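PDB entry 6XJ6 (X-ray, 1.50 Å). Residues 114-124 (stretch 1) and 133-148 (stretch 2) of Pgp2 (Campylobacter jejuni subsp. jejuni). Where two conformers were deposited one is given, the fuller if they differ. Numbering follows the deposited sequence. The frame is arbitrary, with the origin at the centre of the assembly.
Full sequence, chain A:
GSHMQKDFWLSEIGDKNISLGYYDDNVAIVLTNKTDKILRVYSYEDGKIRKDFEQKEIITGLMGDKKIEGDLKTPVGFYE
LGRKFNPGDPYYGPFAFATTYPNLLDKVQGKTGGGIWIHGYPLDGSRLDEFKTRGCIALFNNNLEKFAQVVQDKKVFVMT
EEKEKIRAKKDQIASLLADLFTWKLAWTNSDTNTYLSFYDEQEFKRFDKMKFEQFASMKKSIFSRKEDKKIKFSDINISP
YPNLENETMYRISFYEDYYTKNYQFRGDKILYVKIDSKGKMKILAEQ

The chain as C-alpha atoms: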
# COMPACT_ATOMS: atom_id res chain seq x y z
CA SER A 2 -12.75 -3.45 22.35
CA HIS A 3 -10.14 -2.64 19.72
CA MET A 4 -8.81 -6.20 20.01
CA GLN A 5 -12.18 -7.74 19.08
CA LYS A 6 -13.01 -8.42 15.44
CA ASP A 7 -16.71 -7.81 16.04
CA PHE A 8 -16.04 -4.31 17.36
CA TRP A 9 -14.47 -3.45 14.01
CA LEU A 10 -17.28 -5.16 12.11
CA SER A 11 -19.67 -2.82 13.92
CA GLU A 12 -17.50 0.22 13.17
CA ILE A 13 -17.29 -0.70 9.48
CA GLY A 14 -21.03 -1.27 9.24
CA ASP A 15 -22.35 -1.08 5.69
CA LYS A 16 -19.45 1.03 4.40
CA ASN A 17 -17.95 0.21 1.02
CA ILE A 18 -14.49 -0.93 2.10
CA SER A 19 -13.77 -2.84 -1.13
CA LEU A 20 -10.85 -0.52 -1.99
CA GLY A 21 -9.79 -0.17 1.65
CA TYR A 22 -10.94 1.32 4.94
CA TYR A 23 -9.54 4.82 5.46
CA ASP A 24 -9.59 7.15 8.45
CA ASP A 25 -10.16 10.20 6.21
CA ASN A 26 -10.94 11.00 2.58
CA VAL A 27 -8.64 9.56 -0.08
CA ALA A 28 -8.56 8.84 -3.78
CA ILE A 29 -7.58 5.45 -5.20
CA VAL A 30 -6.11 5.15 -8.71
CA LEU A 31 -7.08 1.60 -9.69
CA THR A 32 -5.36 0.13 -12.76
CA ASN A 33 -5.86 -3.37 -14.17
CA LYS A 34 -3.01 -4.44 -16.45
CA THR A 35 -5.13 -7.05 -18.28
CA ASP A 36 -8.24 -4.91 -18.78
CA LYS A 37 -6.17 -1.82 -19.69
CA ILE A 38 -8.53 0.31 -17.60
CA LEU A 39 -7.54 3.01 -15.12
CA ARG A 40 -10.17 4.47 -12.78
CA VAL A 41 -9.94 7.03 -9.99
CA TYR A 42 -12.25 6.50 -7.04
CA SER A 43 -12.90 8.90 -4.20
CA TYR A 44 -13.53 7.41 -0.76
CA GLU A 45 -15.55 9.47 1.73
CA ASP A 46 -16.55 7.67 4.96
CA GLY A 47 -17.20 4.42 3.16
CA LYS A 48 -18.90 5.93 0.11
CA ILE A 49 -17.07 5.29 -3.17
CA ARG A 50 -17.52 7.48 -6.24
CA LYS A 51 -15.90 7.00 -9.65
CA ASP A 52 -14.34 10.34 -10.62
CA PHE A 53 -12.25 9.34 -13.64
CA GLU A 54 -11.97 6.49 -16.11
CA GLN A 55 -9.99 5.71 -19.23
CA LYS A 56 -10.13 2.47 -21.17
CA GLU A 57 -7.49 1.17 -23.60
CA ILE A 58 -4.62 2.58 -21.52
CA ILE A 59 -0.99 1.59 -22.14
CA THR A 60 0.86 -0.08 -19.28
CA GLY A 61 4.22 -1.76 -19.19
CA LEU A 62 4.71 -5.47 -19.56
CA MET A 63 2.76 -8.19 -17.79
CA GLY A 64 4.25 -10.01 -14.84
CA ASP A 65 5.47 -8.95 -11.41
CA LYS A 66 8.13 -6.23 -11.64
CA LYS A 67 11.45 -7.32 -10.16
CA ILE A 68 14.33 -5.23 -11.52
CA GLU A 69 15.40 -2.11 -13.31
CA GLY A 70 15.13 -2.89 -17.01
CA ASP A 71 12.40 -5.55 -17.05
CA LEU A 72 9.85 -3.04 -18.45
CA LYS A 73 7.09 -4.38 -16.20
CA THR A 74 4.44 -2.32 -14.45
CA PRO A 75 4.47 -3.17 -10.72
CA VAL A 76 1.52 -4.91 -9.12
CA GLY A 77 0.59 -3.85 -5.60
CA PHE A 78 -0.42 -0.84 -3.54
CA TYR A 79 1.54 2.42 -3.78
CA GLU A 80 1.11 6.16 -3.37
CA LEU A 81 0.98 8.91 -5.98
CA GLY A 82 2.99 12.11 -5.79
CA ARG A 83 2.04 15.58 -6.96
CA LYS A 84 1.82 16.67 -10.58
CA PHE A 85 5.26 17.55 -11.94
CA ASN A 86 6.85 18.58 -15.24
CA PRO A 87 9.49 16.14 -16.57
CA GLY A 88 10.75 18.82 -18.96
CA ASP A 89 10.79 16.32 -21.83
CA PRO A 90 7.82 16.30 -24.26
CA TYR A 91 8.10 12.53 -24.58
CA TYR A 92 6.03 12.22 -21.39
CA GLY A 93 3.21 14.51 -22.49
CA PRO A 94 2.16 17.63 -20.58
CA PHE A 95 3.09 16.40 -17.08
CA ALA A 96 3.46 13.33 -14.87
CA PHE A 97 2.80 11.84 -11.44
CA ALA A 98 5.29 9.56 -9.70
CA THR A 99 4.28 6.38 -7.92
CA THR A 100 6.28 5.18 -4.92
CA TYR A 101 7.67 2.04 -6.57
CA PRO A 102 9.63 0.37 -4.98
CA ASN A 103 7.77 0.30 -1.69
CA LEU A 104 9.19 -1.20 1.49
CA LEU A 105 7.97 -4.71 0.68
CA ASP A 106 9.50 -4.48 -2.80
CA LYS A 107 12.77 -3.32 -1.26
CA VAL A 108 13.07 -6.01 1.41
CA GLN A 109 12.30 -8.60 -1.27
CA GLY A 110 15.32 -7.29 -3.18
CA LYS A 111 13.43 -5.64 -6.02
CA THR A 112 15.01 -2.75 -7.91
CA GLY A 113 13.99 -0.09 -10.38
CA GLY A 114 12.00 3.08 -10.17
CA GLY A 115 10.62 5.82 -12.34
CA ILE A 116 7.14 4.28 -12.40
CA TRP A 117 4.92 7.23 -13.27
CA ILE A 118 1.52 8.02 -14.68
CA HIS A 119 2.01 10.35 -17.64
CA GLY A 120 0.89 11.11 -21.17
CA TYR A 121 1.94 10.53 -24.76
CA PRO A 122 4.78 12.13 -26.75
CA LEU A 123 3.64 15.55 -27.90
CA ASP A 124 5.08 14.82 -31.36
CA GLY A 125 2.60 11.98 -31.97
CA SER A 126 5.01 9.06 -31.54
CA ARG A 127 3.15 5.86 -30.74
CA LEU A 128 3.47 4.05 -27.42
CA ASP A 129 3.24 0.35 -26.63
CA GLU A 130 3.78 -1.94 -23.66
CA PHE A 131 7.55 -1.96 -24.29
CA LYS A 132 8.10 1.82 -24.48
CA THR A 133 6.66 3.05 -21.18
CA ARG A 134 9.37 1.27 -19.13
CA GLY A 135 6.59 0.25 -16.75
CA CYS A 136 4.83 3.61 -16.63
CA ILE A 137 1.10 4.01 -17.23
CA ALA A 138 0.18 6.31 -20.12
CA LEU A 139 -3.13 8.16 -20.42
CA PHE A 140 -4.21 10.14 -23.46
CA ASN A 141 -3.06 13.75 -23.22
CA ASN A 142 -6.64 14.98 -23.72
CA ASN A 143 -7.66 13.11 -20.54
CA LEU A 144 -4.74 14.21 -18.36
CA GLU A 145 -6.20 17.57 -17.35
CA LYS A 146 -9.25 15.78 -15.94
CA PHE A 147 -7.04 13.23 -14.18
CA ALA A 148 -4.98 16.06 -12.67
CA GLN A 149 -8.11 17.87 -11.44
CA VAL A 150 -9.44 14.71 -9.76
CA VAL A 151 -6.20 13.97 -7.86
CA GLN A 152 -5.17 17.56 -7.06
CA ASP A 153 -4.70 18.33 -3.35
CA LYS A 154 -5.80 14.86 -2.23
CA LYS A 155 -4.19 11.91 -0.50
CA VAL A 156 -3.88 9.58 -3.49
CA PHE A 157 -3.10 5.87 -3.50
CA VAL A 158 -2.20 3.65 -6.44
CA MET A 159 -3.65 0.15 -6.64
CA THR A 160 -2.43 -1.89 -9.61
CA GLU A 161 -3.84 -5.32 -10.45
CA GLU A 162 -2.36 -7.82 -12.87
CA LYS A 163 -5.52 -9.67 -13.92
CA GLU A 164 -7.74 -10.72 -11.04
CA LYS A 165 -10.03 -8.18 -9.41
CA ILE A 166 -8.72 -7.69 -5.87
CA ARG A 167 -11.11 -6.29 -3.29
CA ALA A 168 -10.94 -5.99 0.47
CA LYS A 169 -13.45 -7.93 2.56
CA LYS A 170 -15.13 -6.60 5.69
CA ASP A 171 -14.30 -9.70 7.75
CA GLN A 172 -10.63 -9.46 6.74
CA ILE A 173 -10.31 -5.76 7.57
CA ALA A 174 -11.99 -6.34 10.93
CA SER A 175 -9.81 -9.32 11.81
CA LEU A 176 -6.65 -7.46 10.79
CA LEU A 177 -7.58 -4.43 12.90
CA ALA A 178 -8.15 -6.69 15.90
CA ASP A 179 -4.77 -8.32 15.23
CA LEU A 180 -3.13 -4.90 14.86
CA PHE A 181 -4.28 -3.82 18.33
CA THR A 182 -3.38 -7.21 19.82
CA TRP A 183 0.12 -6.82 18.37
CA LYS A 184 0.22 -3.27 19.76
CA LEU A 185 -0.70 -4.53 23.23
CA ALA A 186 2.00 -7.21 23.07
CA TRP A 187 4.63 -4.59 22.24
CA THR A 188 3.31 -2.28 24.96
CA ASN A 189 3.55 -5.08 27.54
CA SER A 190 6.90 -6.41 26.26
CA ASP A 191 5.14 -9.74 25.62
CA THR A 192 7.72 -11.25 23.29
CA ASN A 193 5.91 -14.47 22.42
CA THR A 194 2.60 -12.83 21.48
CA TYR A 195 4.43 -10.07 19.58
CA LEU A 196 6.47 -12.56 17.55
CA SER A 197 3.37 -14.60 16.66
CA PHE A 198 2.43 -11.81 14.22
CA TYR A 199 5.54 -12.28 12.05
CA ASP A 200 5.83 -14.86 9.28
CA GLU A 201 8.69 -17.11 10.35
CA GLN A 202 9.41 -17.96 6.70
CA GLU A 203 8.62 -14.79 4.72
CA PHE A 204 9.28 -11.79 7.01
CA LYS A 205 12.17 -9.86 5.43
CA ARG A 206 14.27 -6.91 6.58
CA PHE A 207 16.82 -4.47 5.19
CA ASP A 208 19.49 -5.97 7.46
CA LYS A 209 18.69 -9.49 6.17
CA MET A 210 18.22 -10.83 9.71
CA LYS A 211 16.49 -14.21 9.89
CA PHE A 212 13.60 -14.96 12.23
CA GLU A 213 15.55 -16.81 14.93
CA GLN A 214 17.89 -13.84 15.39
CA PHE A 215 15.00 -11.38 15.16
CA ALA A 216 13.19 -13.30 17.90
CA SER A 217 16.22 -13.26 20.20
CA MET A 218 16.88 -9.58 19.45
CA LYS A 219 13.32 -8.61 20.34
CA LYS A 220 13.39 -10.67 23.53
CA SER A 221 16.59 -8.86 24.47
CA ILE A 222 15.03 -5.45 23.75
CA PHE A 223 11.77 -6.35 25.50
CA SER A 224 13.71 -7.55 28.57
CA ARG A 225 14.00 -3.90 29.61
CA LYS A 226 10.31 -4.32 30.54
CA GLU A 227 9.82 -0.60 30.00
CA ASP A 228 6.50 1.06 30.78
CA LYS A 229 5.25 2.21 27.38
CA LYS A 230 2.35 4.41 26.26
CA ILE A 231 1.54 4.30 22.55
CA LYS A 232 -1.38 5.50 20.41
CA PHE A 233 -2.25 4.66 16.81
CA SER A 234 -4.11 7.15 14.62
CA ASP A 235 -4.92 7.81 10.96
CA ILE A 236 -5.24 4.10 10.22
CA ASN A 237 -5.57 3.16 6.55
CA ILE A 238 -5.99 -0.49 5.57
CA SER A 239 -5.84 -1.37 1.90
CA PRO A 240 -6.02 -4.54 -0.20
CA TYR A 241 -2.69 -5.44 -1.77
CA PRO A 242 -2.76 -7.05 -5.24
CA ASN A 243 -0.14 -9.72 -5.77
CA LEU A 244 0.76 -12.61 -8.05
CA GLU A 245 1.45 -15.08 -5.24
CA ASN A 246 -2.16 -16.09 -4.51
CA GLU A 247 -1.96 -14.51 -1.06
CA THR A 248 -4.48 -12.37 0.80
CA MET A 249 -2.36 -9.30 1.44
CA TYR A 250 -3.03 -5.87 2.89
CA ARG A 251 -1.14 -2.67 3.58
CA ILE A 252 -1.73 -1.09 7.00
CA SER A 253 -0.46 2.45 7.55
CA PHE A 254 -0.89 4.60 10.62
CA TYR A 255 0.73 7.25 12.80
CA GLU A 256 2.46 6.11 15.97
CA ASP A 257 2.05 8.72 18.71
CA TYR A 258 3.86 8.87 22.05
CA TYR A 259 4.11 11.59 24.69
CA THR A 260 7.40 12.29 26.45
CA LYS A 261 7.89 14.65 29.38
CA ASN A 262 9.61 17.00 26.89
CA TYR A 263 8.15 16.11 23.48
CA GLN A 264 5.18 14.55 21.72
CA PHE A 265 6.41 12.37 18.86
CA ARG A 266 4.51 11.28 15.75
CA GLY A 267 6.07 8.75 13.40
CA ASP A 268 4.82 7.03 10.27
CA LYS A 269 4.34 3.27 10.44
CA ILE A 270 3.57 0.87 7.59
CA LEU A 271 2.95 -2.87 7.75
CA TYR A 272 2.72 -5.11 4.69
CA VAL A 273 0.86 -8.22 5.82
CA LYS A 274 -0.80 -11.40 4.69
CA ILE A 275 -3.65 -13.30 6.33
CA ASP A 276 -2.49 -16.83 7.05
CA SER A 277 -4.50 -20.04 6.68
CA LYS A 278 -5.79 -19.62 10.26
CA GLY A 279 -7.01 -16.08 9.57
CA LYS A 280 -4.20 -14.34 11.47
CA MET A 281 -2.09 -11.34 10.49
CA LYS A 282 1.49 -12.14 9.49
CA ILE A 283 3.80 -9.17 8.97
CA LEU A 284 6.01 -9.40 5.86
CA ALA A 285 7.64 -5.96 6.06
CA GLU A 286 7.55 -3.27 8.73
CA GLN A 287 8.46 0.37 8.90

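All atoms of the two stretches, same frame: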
# COMPACT_ATOMS: atom_id res chain seq x y z
N GLY A 114 12.56 1.81 -10.55
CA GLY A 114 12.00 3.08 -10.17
C GLY A 114 11.43 3.77 -11.39
O GLY A 114 11.28 3.15 -12.44
N GLY A 115 11.13 5.05 -11.23
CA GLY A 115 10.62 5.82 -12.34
C GLY A 115 9.31 5.28 -12.88
O GLY A 115 9.07 5.34 -14.10
N ILE A 116 8.45 4.77 -12.01
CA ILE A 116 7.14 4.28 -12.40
C ILE A 116 6.16 5.43 -12.18
O ILE A 116 5.80 5.75 -11.04
CB ILE A 116 6.74 3.03 -11.60
CG1 ILE A 116 7.77 1.91 -11.81
CG2 ILE A 116 5.34 2.58 -12.00
CD1 ILE A 116 7.98 1.49 -13.26
N TRP A 117 5.74 6.04 -13.28
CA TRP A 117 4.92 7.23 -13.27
C TRP A 117 3.64 6.97 -14.04
O TRP A 117 3.53 6.02 -14.82
CB TRP A 117 5.63 8.39 -14.01
CG TRP A 117 6.98 8.76 -13.49
CD1 TRP A 117 7.54 8.40 -12.30
CD2 TRP A 117 7.92 9.61 -14.14
NE1 TRP A 117 8.80 8.96 -12.18
CE2 TRP A 117 9.05 9.71 -13.30
CE3 TRP A 117 7.93 10.29 -15.36
CZ2 TRP A 117 10.17 10.45 -13.65
CZ3 TRP A 117 9.05 11.03 -15.70
CH2 TRP A 117 10.15 11.11 -14.85
N ILE A 118 2.66 7.84 -13.80
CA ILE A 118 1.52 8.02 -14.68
C ILE A 118 1.79 9.28 -15.48
O ILE A 118 2.11 10.33 -14.90
CB ILE A 118 0.21 8.14 -13.88
CG1 ILE A 118 -0.06 6.85 -13.10
CG2 ILE A 118 -0.96 8.51 -14.80
CD1 ILE A 118 -1.26 6.94 -12.14
N HIS A 119 1.71 9.19 -16.80
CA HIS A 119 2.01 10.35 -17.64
C HIS A 119 1.22 10.23 -18.93
O HIS A 119 0.28 9.43 -19.04
CB HIS A 119 3.53 10.49 -17.83
CG HIS A 119 4.19 9.32 -18.49
ND1 HIS A 119 3.91 8.92 -19.78
CD2 HIS A 119 5.14 8.47 -18.04
CE1 HIS A 119 4.65 7.88 -20.09
NE2 HIS A 119 5.41 7.58 -19.05
N GLY A 120 1.58 11.05 -19.92
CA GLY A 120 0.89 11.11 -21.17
C GLY A 120 1.70 10.55 -22.32
O GLY A 120 2.61 9.73 -22.14
N TYR A 121 1.35 11.00 -23.52
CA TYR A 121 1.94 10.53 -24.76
C TYR A 121 2.89 11.58 -25.33
O TYR A 121 2.72 12.78 -25.07
CB TYR A 121 0.84 10.28 -25.80
CG TYR A 121 0.08 9.00 -25.61
CD1 TYR A 121 0.16 7.97 -26.54
CD2 TYR A 121 -0.75 8.81 -24.51
CE1 TYR A 121 -0.55 6.80 -26.38
CE2 TYR A 121 -1.45 7.64 -24.33
CZ TYR A 121 -1.35 6.63 -25.28
OH TYR A 121 -2.05 5.46 -25.12
N PRO A 122 3.89 11.16 -26.10
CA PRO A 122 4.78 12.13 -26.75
C PRO A 122 3.99 13.18 -27.51
O PRO A 122 3.09 12.87 -28.29
CB PRO A 122 5.61 11.25 -27.70
CG PRO A 122 5.64 9.93 -27.04
CD PRO A 122 4.30 9.77 -26.39
N LEU A 123 4.34 14.44 -27.26
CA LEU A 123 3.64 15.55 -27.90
C LEU A 123 3.83 15.55 -29.41
O LEU A 123 3.03 16.17 -30.12
CB LEU A 123 4.11 16.88 -27.31
CG LEU A 123 3.91 17.06 -25.80
CD1 LEU A 123 4.49 18.39 -25.37
CD2 LEU A 123 2.45 16.98 -25.41
N ASP A 124 4.84 14.86 -29.92
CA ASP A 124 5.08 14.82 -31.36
C ASP A 124 4.28 13.73 -32.07
O ASP A 124 4.43 13.57 -33.29
CB ASP A 124 6.58 14.67 -31.66
CG ASP A 124 7.13 13.30 -31.29
OD1 ASP A 124 6.36 12.45 -30.79
OD2 ASP A 124 8.34 13.08 -31.50
N THR A 133 6.92 2.26 -22.38
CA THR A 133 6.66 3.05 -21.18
C THR A 133 7.63 2.73 -20.05
O THR A 133 7.63 3.44 -19.04
CB THR A 133 5.23 2.83 -20.66
OG1 THR A 133 5.10 1.51 -20.13
CG2 THR A 133 4.21 3.06 -21.76
N ARG A 134 8.47 1.70 -20.20
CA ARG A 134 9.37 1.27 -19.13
C ARG A 134 8.62 1.06 -17.81
O ARG A 134 9.13 1.37 -16.73
CB ARG A 134 10.56 2.21 -18.98
CG ARG A 134 11.41 2.32 -20.24
CD ARG A 134 12.76 2.97 -19.95
NE ARG A 134 12.60 4.24 -19.25
CZ ARG A 134 13.57 4.87 -18.59
NH1 ARG A 134 14.79 4.34 -18.52
NH2 ARG A 134 13.32 6.03 -18.00
N GLY A 135 7.40 0.54 -17.91
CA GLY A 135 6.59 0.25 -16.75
C GLY A 135 5.65 1.35 -16.33
O GLY A 135 4.81 1.13 -15.45
N CYS A 136 5.75 2.52 -16.93
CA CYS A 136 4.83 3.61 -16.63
C CYS A 136 3.46 3.32 -17.23
O CYS A 136 3.28 2.44 -18.08
CB CYS A 136 5.38 4.91 -17.20
SG CYS A 136 6.83 5.53 -16.34
N ILE A 137 2.48 4.08 -16.76
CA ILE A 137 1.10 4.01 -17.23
C ILE A 137 0.82 5.30 -17.99
O ILE A 137 0.99 6.39 -17.44
CB ILE A 137 0.12 3.85 -16.06
CG1 ILE A 137 0.42 2.54 -15.32
CG2 ILE A 137 -1.33 3.87 -16.56
CD1 ILE A 137 -0.21 2.47 -13.94
N ALA A 138 0.41 5.17 -19.25
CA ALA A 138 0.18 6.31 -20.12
C ALA A 138 -1.31 6.51 -20.34
O ALA A 138 -2.02 5.57 -20.72
CB ALA A 138 0.89 6.13 -21.46
N LEU A 139 -1.77 7.73 -20.11
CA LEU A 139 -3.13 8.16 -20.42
C LEU A 139 -3.09 9.17 -21.56
O LEU A 139 -2.11 9.90 -21.72
CB LEU A 139 -3.74 8.85 -19.20
CG LEU A 139 -3.86 7.98 -17.95
CD1 LEU A 139 -4.38 8.80 -16.78
CD2 LEU A 139 -4.77 6.80 -18.22
N PHE A 140 -4.16 9.20 -22.35
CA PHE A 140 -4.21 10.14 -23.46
C PHE A 140 -4.08 11.57 -22.95
O PHE A 140 -4.64 11.93 -21.90
CB PHE A 140 -5.51 9.96 -24.25
CG PHE A 140 -5.58 8.65 -24.99
CD1 PHE A 140 -4.57 8.28 -25.86
CD2 PHE A 140 -6.65 7.79 -24.81
CE1 PHE A 140 -4.62 7.09 -26.54
CE2 PHE A 140 -6.71 6.59 -25.50
CZ PHE A 140 -5.69 6.24 -26.36
N ASN A 141 -3.33 12.39 -23.68
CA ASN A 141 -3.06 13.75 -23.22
C ASN A 141 -4.35 14.53 -23.00
O ASN A 141 -4.43 15.34 -22.06
CB ASN A 141 -2.14 14.47 -24.20
CG ASN A 141 -0.75 13.90 -24.20
OD1 ASN A 141 -0.35 13.23 -23.24
ND2 ASN A 141 0.00 14.15 -25.27
N ASN A 142 -5.37 14.28 -23.82
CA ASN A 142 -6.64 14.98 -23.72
C ASN A 142 -7.46 14.55 -22.52
O ASN A 142 -8.53 15.14 -22.28
CB ASN A 142 -7.45 14.77 -25.00
CG ASN A 142 -7.73 13.31 -25.28
OD1 ASN A 142 -7.55 12.45 -24.42
ND2 ASN A 142 -8.17 13.01 -26.50
N ASN A 143 -7.02 13.52 -21.78
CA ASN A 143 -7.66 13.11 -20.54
C ASN A 143 -6.85 13.50 -19.32
O ASN A 143 -7.34 13.33 -18.19
CB ASN A 143 -7.88 11.59 -20.53
CG ASN A 143 -8.81 11.14 -21.64
OD1 ASN A 143 -9.71 11.87 -22.06
ND2 ASN A 143 -8.61 9.91 -22.12
N LEU A 144 -5.63 14.01 -19.49
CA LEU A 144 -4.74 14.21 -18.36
C LEU A 144 -5.12 15.42 -17.53
O LEU A 144 -4.87 15.43 -16.32
CB LEU A 144 -3.29 14.32 -18.83
CG LEU A 144 -2.53 13.00 -18.83
CD1 LEU A 144 -1.19 13.20 -19.49
CD2 LEU A 144 -2.33 12.45 -17.42
N GLU A 145 -5.72 16.44 -18.14
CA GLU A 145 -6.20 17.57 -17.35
C GLU A 145 -7.29 17.13 -16.38
O GLU A 145 -7.29 17.54 -15.22
CB GLU A 145 -6.71 18.69 -18.27
CG GLU A 145 -5.60 19.45 -18.98
CD GLU A 145 -4.66 20.16 -18.02
OE1 GLU A 145 -4.99 20.25 -16.82
OE2 GLU A 145 -3.59 20.62 -18.47
N LYS A 146 -8.21 16.27 -16.84
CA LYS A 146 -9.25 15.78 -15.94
C LYS A 146 -8.65 14.91 -14.84
O LYS A 146 -9.03 15.04 -13.67
CB LYS A 146 -10.31 15.01 -16.72
CG LYS A 146 -11.39 14.42 -15.80
CD LYS A 146 -12.53 13.73 -16.55
CE LYS A 146 -13.56 13.17 -15.57
NZ LYS A 146 -14.76 12.59 -16.24
N PHE A 147 -7.72 14.02 -15.20
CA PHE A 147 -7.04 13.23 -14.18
C PHE A 147 -6.38 14.13 -13.14
O PHE A 147 -6.52 13.91 -11.93
CB PHE A 147 -6.01 12.32 -14.84
CG PHE A 147 -5.25 11.47 -13.87
CD1 PHE A 147 -4.05 11.91 -13.34
CD2 PHE A 147 -5.74 10.24 -13.47
CE1 PHE A 147 -3.35 11.14 -12.43
CE2 PHE A 147 -5.05 9.47 -12.57
CZ PHE A 147 -3.85 9.92 -12.04
N ALA A 148 -5.68 15.17 -13.59
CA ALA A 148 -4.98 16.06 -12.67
C ALA A 148 -5.96 16.76 -11.74
O ALA A 148 -5.68 16.91 -10.54
CB ALA A 148 -4.17 17.09 -13.45
O HOH W 1 11.26 2.16 -15.09
O HOH W 2 -3.73 5.59 -22.80

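Two short strands run parallel at the centre of this contact, pairing Ile-118 with Ile-137 and His-119 with Ala-138; the contact buries 838 Å² in all. Their hydrogen bonds alternate as a parallel ladder requires: Ile-137 N donates to Trp-117 O (2.9 Å), His-119 N to Ile-137 O (3.0 Å) and Leu-139 N to His-119 O (2.9 Å). Before its strand, stretch 2 makes a type I' turn from Thr-133 to Cys-136, closed by Cys-136 N to Thr-133 O at 3.0 Å. Gly-135 suits this turn because a CB would jam against the preceding carbonyl and clash with Ile-116 CD1. Beyond the strands, the chain of stretch 2 enters a helix.

Ile-118 and Ile-137 share one face of the sheet. The branched, apolar Ile-118 reaches several partners there, with its CG2 4.0 Å from Leu-139 CD1 and Ile-118 CD1 3.9 Å from Phe-147 CZ, so strand and helix pack without polar groups to satisfy. On the other face lie His-119 and the small Ala-138. The His-119 ring is anchored by ND1 donating to Gly-120 O (2.8 Å), while its NE2 lies 3.2 Å from Cys-136 CB, buried and without a hydrogen-bonding partner. Cys-136 SG approaches the edge of this ring, 4.5 Å from its centroid, and accepts a hydrogen bond from Trp-117 N (3.3 Å), continuing the contact ahead of the ladder.

Asn-141 matches the backbone of Tyr-121 with both ends of its amide: OD1 accepts from Tyr-121 N (2.8 Å) and ND2 donates to Tyr-121 O (3.1 Å). Gly-120 leaves room for this, since a CB would clash with Asn-141 OD1 and Leu-144 CD1. The Tyr-121 ring lies nearly parallel to that of Phe-140 but slid aside, with CE2 3.5 Å from Phe-140 CD1, and a water links Tyr-121 OH (2.9 Å) to Ala-138 O (2.7 Å).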